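Glucose-6-phosphate isomerase (Plasmodium falciparum, PDB 3QKI) probably catalyses the interconversion of alpha-D-glucose 6-phosphate and beta-D-fructose 6-phosphate in glycolysis and gluconeogenesis. Local coordinates at residues A[278-290]-A[294-306]. Sequence-based numbering, arbitrary orientation. Where two conformers were deposited one is given.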
loop_
_atom_site.group_PDB
_atom_site.type_symbol
_atom_site.label_atom_id
_atom_site.label_comp_id
_atom_site.label_asym_id
_atom_site.label_seq_id
_atom_site.Cartn_x
_atom_site.Cartn_y
_atom_site.Cartn_z
ATOM N N LEU A 278 35.619 1.656 10.508
ATOM C CA LEU A 278 34.555 1.867 9.548
ATOM C C LEU A 278 34.244 0.530 8.830
ATOM O O LEU A 278 33.067 0.226 8.640
ATOM C CB LEU A 278 34.976 2.968 8.572
ATOM C CG LEU A 278 33.895 3.829 7.911
ATOM C CD1 LEU A 278 32.921 4.436 8.945
ATOM C CD2 LEU A 278 34.528 4.935 7.092
ATOM N N SER A 279 35.281 -0.296 8.498
ATOM C CA SER A 279 35.105 -1.597 7.843
ATOM C C SER A 279 34.386 -2.612 8.734
ATOM O O SER A 279 33.787 -3.557 8.213
ATOM C CB SER A 279 36.437 -2.157 7.341
ATOM O OG SER A 279 37.229 -2.662 8.402
ATOM N N LYS A 280 34.422 -2.429 10.076
ATOM C CA LYS A 280 33.718 -3.343 10.979
ATOM C C LYS A 280 32.207 -3.067 10.917
ATOM O O LYS A 280 31.419 -3.973 11.183
ATOM C CB LYS A 280 34.175 -3.183 12.431
ATOM C CG LYS A 280 35.613 -3.516 12.696
ATOM C CD LYS A 280 35.930 -3.175 14.121
ATOM C CE LYS A 280 37.392 -3.339 14.432
ATOM N NZ LYS A 280 37.689 -2.886 15.816
ATOM N N HIS A 281 31.815 -1.830 10.540
ATOM C CA HIS A 281 30.422 -1.363 10.489
ATOM C C HIS A 281 29.746 -1.438 9.100
ATOM O O HIS A 281 28.587 -1.021 8.951
ATOM C CB HIS A 281 30.348 0.071 11.052
ATOM C CG HIS A 281 30.557 0.118 12.544
ATOM N ND1 HIS A 281 29.522 0.421 13.411
ATOM C CD2 HIS A 281 31.675 -0.114 13.274
ATOM C CE1 HIS A 281 30.040 0.358 14.631
ATOM N NE2 HIS A 281 31.335 0.058 14.597
ATOM N N MET A 282 30.469 -1.917 8.086
ATOM C CA MET A 282 29.961 -1.973 6.716
ATOM C C MET A 282 30.064 -3.332 6.084
ATOM O O MET A 282 31.108 -3.987 6.146
ATOM C CB MET A 282 30.696 -0.961 5.830
ATOM C CG MET A 282 30.656 0.448 6.367
ATOM S SD MET A 282 31.285 1.625 5.182
ATOM C CE MET A 282 29.778 2.308 4.637
ATOM N N VAL A 283 28.962 -3.769 5.480
ATOM C CA VAL A 283 28.905 -5.006 4.721
ATOM C C VAL A 283 28.261 -4.781 3.348
ATOM O O VAL A 283 27.472 -3.833 3.171
ATOM C CB VAL A 283 28.470 -6.298 5.472
ATOM C CG1 VAL A 283 28.493 -6.134 6.975
ATOM C CG2 VAL A 283 27.142 -6.837 5.004
ATOM N N ALA A 284 28.647 -5.594 2.357
ATOM C CA ALA A 284 28.030 -5.466 1.047
ATOM C C ALA A 284 27.469 -6.774 0.572
ATOM O O ALA A 284 28.021 -7.830 0.852
ATOM C CB ALA A 284 29.036 -4.938 0.034
ATOM N N VAL A 285 26.363 -6.707 -0.167
ATOM C CA VAL A 285 25.792 -7.869 -0.826
ATOM C C VAL A 285 25.905 -7.439 -2.270
ATOM O O VAL A 285 25.181 -6.534 -2.706
ATOM C CB VAL A 285 24.355 -8.234 -0.391
ATOM C CG1 VAL A 285 23.814 -9.368 -1.249
ATOM C CG2 VAL A 285 24.317 -8.626 1.092
ATOM N N SER A 286 26.938 -7.976 -2.964
ATOM C CA SER A 286 27.307 -7.555 -4.316
ATOM C C SER A 286 28.306 -8.539 -4.948
ATOM O O SER A 286 28.877 -9.384 -4.254
ATOM C CB SER A 286 28.021 -6.204 -4.232
ATOM O OG SER A 286 28.350 -5.659 -5.499
ATOM N N THR A 287 28.598 -8.352 -6.256
ATOM C CA THR A 287 29.644 -9.167 -6.918
ATOM C C THR A 287 30.729 -8.268 -7.442
ATOM O O THR A 287 31.752 -8.754 -7.943
ATOM C CB THR A 287 29.063 -10.028 -8.015
ATOM O OG1 THR A 287 28.340 -9.181 -8.910
ATOM C CG2 THR A 287 28.167 -11.097 -7.458
ATOM N N ASN A 288 30.515 -6.955 -7.345
ATOM C CA ASN A 288 31.536 -6.054 -7.839
ATOM C C ASN A 288 32.587 -5.863 -6.752
ATOM O O ASN A 288 32.521 -4.910 -5.968
ATOM C CB ASN A 288 30.939 -4.748 -8.299
ATOM C CG ASN A 288 31.920 -3.918 -9.088
ATOM O OD1 ASN A 288 33.147 -3.961 -8.871
ATOM N ND2 ASN A 288 31.399 -3.146 -10.015
ATOM N N LEU A 289 33.561 -6.777 -6.710
ATOM C CA LEU A 289 34.607 -6.760 -5.701
ATOM C C LEU A 289 35.538 -5.569 -5.804
ATOM O O LEU A 289 36.036 -5.100 -4.781
ATOM C CB LEU A 289 35.348 -8.103 -5.626
ATOM C CG LEU A 289 34.481 -9.336 -5.318
ATOM C CD1 LEU A 289 35.263 -10.597 -5.452
ATOM C CD2 LEU A 289 33.880 -9.265 -3.930
ATOM N N LYS A 290 35.725 -5.034 -7.019
ATOM C CA LYS A 290 36.548 -3.850 -7.266
ATOM C C LYS A 290 35.918 -2.631 -6.552
ATOM O O LYS A 290 36.618 -1.873 -5.875
ATOM C CB LYS A 290 36.638 -3.591 -8.792
ATOM C CG LYS A 290 37.392 -2.319 -9.185
ATOM C CD LYS A 290 37.153 -1.957 -10.641
ATOM C CE LYS A 290 38.005 -0.800 -11.110
ATOM N NZ LYS A 290 37.457 0.512 -10.670
ATOM N N GLU A 294 36.932 -0.381 -3.200
ATOM C CA GLU A 294 37.060 1.078 -3.309
ATOM C C GLU A 294 36.241 1.795 -2.241
ATOM O O GLU A 294 36.659 2.843 -1.735
ATOM C CB GLU A 294 36.594 1.544 -4.695
ATOM C CG GLU A 294 37.755 1.965 -5.573
ATOM C CD GLU A 294 37.470 1.986 -7.060
ATOM O OE1 GLU A 294 38.151 1.240 -7.800
ATOM O OE2 GLU A 294 36.589 2.767 -7.492
ATOM N N PHE A 295 35.078 1.214 -1.900
ATOM C CA PHE A 295 34.164 1.762 -0.907
ATOM C C PHE A 295 34.733 1.613 0.512
ATOM O O PHE A 295 34.287 2.297 1.433
ATOM C CB PHE A 295 32.773 1.090 -1.030
ATOM C CG PHE A 295 31.650 1.936 -0.476
ATOM C CD1 PHE A 295 31.050 2.916 -1.255
ATOM C CD2 PHE A 295 31.222 1.777 0.836
ATOM C CE1 PHE A 295 30.028 3.722 -0.731
ATOM C CE2 PHE A 295 30.233 2.609 1.368
ATOM C CZ PHE A 295 29.634 3.563 0.577
ATOM N N GLY A 296 35.716 0.729 0.677
ATOM C CA GLY A 296 36.332 0.497 1.975
ATOM C C GLY A 296 35.712 -0.661 2.726
ATOM O O GLY A 296 35.880 -0.768 3.939
ATOM N N ILE A 297 35.027 -1.566 2.007
ATOM C CA ILE A 297 34.440 -2.757 2.591
ATOM C C ILE A 297 35.476 -3.888 2.538
ATOM O O ILE A 297 36.087 -4.118 1.500
ATOM C CB ILE A 297 33.097 -3.105 1.906
ATOM C CG1 ILE A 297 32.056 -1.987 2.211
ATOM C CG2 ILE A 297 32.560 -4.476 2.365
ATOM C CD1 ILE A 297 30.954 -1.912 1.261
ATOM N N SER A 298 35.701 -4.552 3.670
ATOM C CA SER A 298 36.632 -5.670 3.760
ATOM C C SER A 298 36.119 -6.875 2.940
ATOM O O SER A 298 34.921 -7.014 2.734
ATOM C CB SER A 298 36.861 -6.018 5.225
ATOM O OG SER A 298 37.142 -7.394 5.433
ATOM N N ARG A 299 37.028 -7.728 2.450
ATOM C CA ARG A 299 36.674 -8.910 1.646
ATOM C C ARG A 299 35.842 -9.929 2.336
ATOM O O ARG A 299 35.047 -10.616 1.685
ATOM C CB ARG A 299 37.918 -9.566 1.022
ATOM C CG ARG A 299 38.578 -8.682 -0.030
ATOM C CD ARG A 299 37.578 -8.295 -1.112
ATOM N NE ARG A 299 38.021 -8.693 -2.437
ATOM C CZ ARG A 299 37.860 -9.900 -2.963
ATOM N NH1 ARG A 299 37.237 -10.855 -2.279
ATOM N NH2 ARG A 299 38.325 -10.166 -4.169
ATOM N N ASP A 300 36.001 -10.043 3.653
ATOM C CA ASP A 300 35.201 -10.973 4.437
ATOM C C ASP A 300 33.785 -10.457 4.594
ATOM O O ASP A 300 32.917 -11.196 5.062
ATOM C CB ASP A 300 35.814 -11.145 5.825
ATOM C CG ASP A 300 37.119 -11.912 5.843
ATOM O OD1 ASP A 300 37.793 -11.910 6.907
ATOM O OD2 ASP A 300 37.470 -12.523 4.795
ATOM N N ASN A 301 33.563 -9.169 4.247
ATOM C CA ASN A 301 32.276 -8.503 4.443
ATOM C C ASN A 301 31.447 -8.339 3.147
ATOM O O ASN A 301 30.452 -7.600 3.121
ATOM C CB ASN A 301 32.496 -7.174 5.203
ATOM C CG ASN A 301 32.733 -7.363 6.692
ATOM O OD1 ASN A 301 33.147 -8.426 7.164
ATOM N ND2 ASN A 301 32.338 -6.389 7.479
ATOM N N VAL A 302 31.825 -9.082 2.107
ATOM C CA VAL A 302 31.129 -9.064 0.822
ATOM C C VAL A 302 30.513 -10.425 0.590
ATOM O O VAL A 302 31.215 -11.447 0.566
ATOM C CB VAL A 302 31.978 -8.597 -0.382
ATOM C CG1 VAL A 302 31.114 -8.485 -1.635
ATOM C CG2 VAL A 302 32.657 -7.268 -0.091
ATOM N N PHE A 303 29.184 -10.436 0.451
ATOM C CA PHE A 303 28.396 -11.652 0.277
ATOM C C PHE A 303 27.861 -11.684 -1.156
ATOM O O PHE A 303 27.237 -10.738 -1.625
ATOM C CB PHE A 303 27.287 -11.705 1.329
ATOM C CG PHE A 303 27.834 -11.781 2.744
ATOM C CD1 PHE A 303 28.286 -10.638 3.400
ATOM C CD2 PHE A 303 27.957 -13.000 3.391
ATOM C CE1 PHE A 303 28.785 -10.715 4.698
ATOM C CE2 PHE A 303 28.478 -13.071 4.686
ATOM C CZ PHE A 303 28.891 -11.932 5.328
ATOM N N GLU A 304 28.188 -12.733 -1.871
ATOM C CA GLU A 304 27.832 -12.827 -3.269
ATOM C C GLU A 304 26.459 -13.439 -3.563
ATOM O O GLU A 304 25.865 -14.146 -2.748
ATOM C CB GLU A 304 28.990 -13.494 -4.074
ATOM C CG GLU A 304 28.846 -14.975 -4.359
ATOM C CD GLU A 304 30.085 -15.722 -4.824
ATOM O OE1 GLU A 304 30.125 -16.136 -6.006
ATOM O OE2 GLU A 304 30.971 -15.983 -3.975
ATOM N N PHE A 305 25.956 -13.096 -4.738
ATOM C CA PHE A 305 24.765 -13.640 -5.372
ATOM C C PHE A 305 25.020 -13.681 -6.879
ATOM O O PHE A 305 26.086 -13.247 -7.310
ATOM C CB PHE A 305 23.448 -13.018 -4.889
ATOM C CG PHE A 305 23.112 -11.609 -5.302
ATOM C CD1 PHE A 305 23.820 -10.530 -4.785
ATOM C CD2 PHE A 305 21.986 -11.348 -6.069
ATOM C CE1 PHE A 305 23.457 -9.225 -5.099
ATOM C CE2 PHE A 305 21.619 -10.041 -6.380
ATOM C CZ PHE A 305 22.358 -8.985 -5.894
ATOM N N TRP A 306 24.152 -14.322 -7.650
ATOM C CA TRP A 306 24.435 -14.586 -9.062
ATOM C C TRP A 306 23.453 -13.976 -10.039
ATOM O O TRP A 306 22.325 -13.651 -9.655
ATOM C CB TRP A 306 24.607 -16.108 -9.248
ATOM C CG TRP A 306 25.602 -16.653 -8.267
ATOM C CD1 TRP A 306 26.966 -16.620 -8.386
ATOM C CD2 TRP A 306 25.328 -17.049 -6.910
ATOM N NE1 TRP A 306 27.554 -17.006 -7.205
ATOM C CE2 TRP A 306 26.574 -17.277 -6.281
ATOM C CE3 TRP A 306 24.146 -17.218 -6.159
ATOM C CZ2 TRP A 306 26.673 -17.710 -4.949
ATOM C CZ3 TRP A 306 24.248 -17.659 -4.848
ATOM C CH2 TRP A 306 25.499 -17.904 -4.256
HETATM O O HOH W 1 33.767 -4.026 5.586
HETATM O O HOH W 2 31.514 -6.697 10.663
#
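A beta-alpha-beta unit at one edge of the five-stranded parallel sheet brings strand 282-285 beside strand 302-303. Ala284 N donates to Asn301 O at 2.8 Å, and Phe303 N donates to Ala284 O at 2.9 Å. Ser286 N continues the ladder to Phe303 O, with a more bent N-H...O angle of 141°. Just before the outer strand, Asn301 ND2 gives a nearly straight bond to Met282 O (3.0 Å, 171°). Met282 O lies in the Asn301 amide plane, yet ND2 stands above the plane of the Met282 carbonyl. A water also donates to Met282 O and to Ser279 O, and accepts from Ser298 N. The short helix 289-295 is the crossover connection joining the two strands. Beneath it, Ala284 CB meets Ile297 CD1 at 3.8 Å. Met282 SD lies at the edge of the Phe295 ring, a Met-aromatic contact, and the bend at chi3 (104°) puts CE in the ring plane beside CE2. Leu289 CB and CD1 lie over one face of the Arg299 guanidinium, while CD2 touches Val302 CG1 at 3.7 Å. On the face that carries Val285 and Phe303, Val285 CG1 packs on Phe305 CD1 (3.7 Å). Thr287 OG1 is hydrogen-bonded to Lys250 NZ; Lys250 binds fructose 6-phosphate. At the helix surface, Lys290 NZ meets the syn lone pair of Glu294 OE1 in a 3.0 Å salt bridge.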